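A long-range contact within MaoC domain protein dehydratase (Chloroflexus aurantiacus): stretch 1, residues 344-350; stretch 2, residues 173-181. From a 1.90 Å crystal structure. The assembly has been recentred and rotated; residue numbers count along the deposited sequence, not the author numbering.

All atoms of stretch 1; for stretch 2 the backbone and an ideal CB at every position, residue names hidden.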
# COMPACT_ATOMS: atom_id res chain seq x y z
N TYR A 344 -18.85 -20.01 7.63
CA TYR A 344 -18.09 -19.54 8.77
C TYR A 344 -19.04 -19.09 9.85
O TYR A 344 -20.27 -19.06 9.65
CB TYR A 344 -17.13 -18.40 8.36
CG TYR A 344 -17.82 -17.19 7.74
CD1 TYR A 344 -18.45 -17.28 6.50
CD2 TYR A 344 -17.86 -15.96 8.42
CE1 TYR A 344 -19.09 -16.19 5.93
CE2 TYR A 344 -18.51 -14.86 7.85
CZ TYR A 344 -19.12 -14.98 6.60
OH TYR A 344 -19.76 -13.90 6.02
N THR A 345 -18.48 -18.76 11.00
CA THR A 345 -19.26 -18.37 12.15
C THR A 345 -18.80 -17.00 12.66
O THR A 345 -17.59 -16.78 12.93
CB THR A 345 -19.13 -19.42 13.26
OG1 THR A 345 -19.62 -20.67 12.78
CG2 THR A 345 -19.93 -19.01 14.50
N VAL A 346 -19.76 -16.10 12.79
CA VAL A 346 -19.49 -14.74 13.25
C VAL A 346 -20.04 -14.58 14.66
O VAL A 346 -20.94 -15.32 15.09
CB VAL A 346 -20.11 -13.68 12.33
CG1 VAL A 346 -19.49 -13.77 10.93
CG2 VAL A 346 -21.64 -13.85 12.25
N LEU A 347 -19.49 -13.62 15.39
CA LEU A 347 -20.05 -13.21 16.66
C LEU A 347 -20.81 -11.91 16.42
O LEU A 347 -20.34 -11.05 15.66
CB LEU A 347 -18.95 -12.99 17.71
CG LEU A 347 -17.97 -14.15 17.98
CD1 LEU A 347 -16.89 -13.71 18.96
CD2 LEU A 347 -18.69 -15.38 18.50
N MSE A 348 -21.97 -11.75 17.06
CA MSE A 348 -22.78 -10.52 16.94
C MSE A 348 -23.38 -10.15 18.28
O MSE A 348 -23.88 -11.02 18.99
CB MSE A 348 -23.88 -10.76 15.91
CG MSE A 348 -24.78 -9.54 15.75
SE MSE A 348 -26.03 -9.73 14.23
CE MSE A 348 -24.88 -9.85 12.61
N PRO A 349 -23.35 -8.85 18.64
CA PRO A 349 -23.99 -8.43 19.89
C PRO A 349 -25.47 -8.80 19.91
O PRO A 349 -26.14 -8.80 18.85
CB PRO A 349 -23.85 -6.91 19.87
CG PRO A 349 -22.69 -6.66 18.97
CD PRO A 349 -22.76 -7.71 17.92
N ARG A 350 -25.96 -9.11 21.09
CA ARG A 350 -27.39 -9.40 21.32
C ARG A 350 -28.12 -8.22 21.95
O ARG A 350 -27.50 -7.37 22.61
CB ARG A 350 -27.54 -10.62 22.22
CG ARG A 350 -27.08 -11.91 21.59
CD ARG A 350 -27.25 -13.09 22.53
NE ARG A 350 -28.59 -13.19 23.11
CZ ARG A 350 -29.05 -14.24 23.77
NH1 ARG A 350 -28.30 -15.32 23.95
NH2 ARG A 350 -30.29 -14.23 24.26
N UNK A 173 -16.42 -24.38 21.41
CA UNK A 173 -14.99 -24.14 21.15
C UNK A 173 -14.64 -22.70 20.75
O UNK A 173 -13.47 -22.36 20.61
CB UNK A 173 -14.52 -25.08 20.04
N UNK A 174 -15.66 -21.86 20.55
CA UNK A 174 -15.43 -20.49 20.08
C UNK A 174 -14.85 -19.60 21.16
O UNK A 174 -15.31 -19.62 22.28
CB UNK A 174 -16.74 -19.88 19.57
N UNK A 175 -13.83 -18.82 20.81
CA UNK A 175 -13.31 -17.77 21.69
C UNK A 175 -14.18 -16.52 21.53
O UNK A 175 -14.47 -16.12 20.40
CB UNK A 175 -11.85 -17.46 21.37
N UNK A 176 -14.61 -15.94 22.65
CA UNK A 176 -15.43 -14.72 22.64
C UNK A 176 -14.67 -13.69 23.48
O UNK A 176 -14.94 -13.52 24.67
CB UNK A 176 -16.84 -14.97 23.18
N UNK A 177 -13.71 -12.99 22.85
CA UNK A 177 -12.66 -12.24 23.56
C UNK A 177 -13.05 -10.84 23.99
O UNK A 177 -12.25 -10.15 24.60
CB UNK A 177 -11.42 -12.14 22.67
N UNK A 178 -14.26 -10.42 23.65
CA UNK A 178 -14.72 -9.10 24.06
C UNK A 178 -16.12 -9.19 24.66
O UNK A 178 -16.75 -10.26 24.64
CB UNK A 178 -14.71 -8.13 22.87
N UNK A 179 -16.59 -8.08 25.22
CA UNK A 179 -17.86 -8.05 25.93
C UNK A 179 -18.65 -6.84 25.47
O UNK A 179 -18.09 -5.77 25.27
CB UNK A 179 -17.65 -8.02 27.44
N UNK A 180 -19.96 -7.02 25.33
CA UNK A 180 -20.84 -5.95 24.86
C UNK A 180 -21.84 -5.60 25.94
O UNK A 180 -22.42 -6.48 26.56
CB UNK A 180 -21.56 -6.36 23.57
N UNK A 181 -22.06 -4.31 26.17
CA UNK A 181 -23.27 -3.90 26.88
C UNK A 181 -23.98 -2.84 26.08
O UNK A 181 -23.34 -2.01 25.43
CB UNK A 181 -22.95 -3.39 28.28

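Stretch 1 is a strand whose side chains alternate, so that Thr345 and Leu347 point toward stretch 2 while Val346 and Met348 point away; Pro349 continues the apolar surface sideways. Nothing charged faces the second stretch, which runs in roughly the same direction, and its facing positions should therefore favour carbon over polar groups.

Position 173 has nothing of stretch 1 within reach of its CB, so this contact hardly restricts it. It is Asp173.

At position 174 the CB points toward stretch 1, and its ideal position lies 5.0 Å from Leu347 CD2. That gap leaves room for a medium-sized apolar chain, with the methyl group of Thr345 as a further neighbour; leucine, isoleucine or methionine would suit. The residue is Leu174, in the m,t rotamer. Its CD1 lies 3.8 Å from Thr345 CG2 and 4.4 Å from Leu347 CD2, so one methyl meets both neighbours.

Position 175 turns its CB away, and many side chains would do. Thr175 contributes through its backbone instead: its O lies 3.7 Å from Leu347 CD1, a packing contact, since a methyl group offers no hydrogen bond.

At position 176 the CB points sideways, yet its ideal position is only 4.4 Å from Leu347 CD1. With phi/psi of -123/83, a compact aliphatic residue such as valine or isoleucine is reasonable. Val176, with chi1 t, places CG2 4.2 Å from Leu347 CD2.

Position 177 has a sideways CB with no close neighbour, and its phi of -85° is tolerable for many residues, proline included. In Pro177 the ring folds back to the backbone nitrogen, and CD comes within 4.2 Å of Leu347 CD1.

Position 178 also starts sideways, with nothing near its CB, so only a long side chain could return to the leucine; an aromatic or methionine could. Tyr178, with chi1 p, does so: CZ lies 4.2 Å from Leu347 CD1, which sits obliquely to the ring, while OH reaches 3.7 Å from Leu347 CB. That hydroxyl is hydrogen-bonded elsewhere in the structure, so its polarity is satisfied despite the apolar neighbour.

Position 179 is out of reach, leaving the choice open; it is Thr179.

At position 180 the CB again points toward stretch 1, its ideal position 4.4 Å from Pro349 CB. The extended backbone (-118/135) suits a beta-branched aliphatic residue, although leucine is also plausible. Val180, with chi1 t, brings CG1 to 3.9 Å from Pro349 CB.

Position 181 points away, and a small polar residue is acceptable: Ser181.

Stretch 2 173-181: DLTVPYTVS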
# COMPACT_ATOMS: atom_id res chain seq x y z
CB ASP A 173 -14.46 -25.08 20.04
CG ASP A 173 -14.34 -26.53 20.49
OD1 ASP A 173 -14.45 -26.82 21.70
OD2 ASP A 173 -14.12 -27.39 19.63
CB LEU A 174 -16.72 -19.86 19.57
CG LEU A 174 -17.46 -20.56 18.43
CD1 LEU A 174 -18.70 -19.77 18.04
CD2 LEU A 174 -16.57 -20.74 17.22
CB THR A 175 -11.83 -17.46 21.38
OG1 THR A 175 -11.04 -18.61 21.66
CG2 THR A 175 -11.31 -16.30 22.21
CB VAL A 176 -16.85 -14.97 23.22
CG1 VAL A 176 -17.71 -13.72 23.13
CG2 VAL A 176 -17.53 -16.14 22.51
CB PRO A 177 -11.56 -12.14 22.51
CG PRO A 177 -12.28 -12.15 21.19
CD PRO A 177 -13.57 -12.88 21.38
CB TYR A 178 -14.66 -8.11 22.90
CG TYR A 178 -15.24 -8.63 21.60
CD1 TYR A 178 -16.60 -8.57 21.35
CD2 TYR A 178 -14.41 -9.17 20.61
CE1 TYR A 178 -17.13 -9.04 20.16
CE2 TYR A 178 -14.93 -9.64 19.41
CZ TYR A 178 -16.29 -9.57 19.19
OH TYR A 178 -16.83 -10.03 18.00
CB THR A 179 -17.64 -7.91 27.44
OG1 THR A 179 -16.79 -8.97 27.88
CG2 THR A 179 -18.97 -8.01 28.18
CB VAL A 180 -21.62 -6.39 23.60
CG1 VAL A 180 -22.55 -5.29 23.14
CG2 VAL A 180 -20.66 -6.75 22.49
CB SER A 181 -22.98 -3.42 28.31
OG SER A 181 -22.12 -2.30 28.31
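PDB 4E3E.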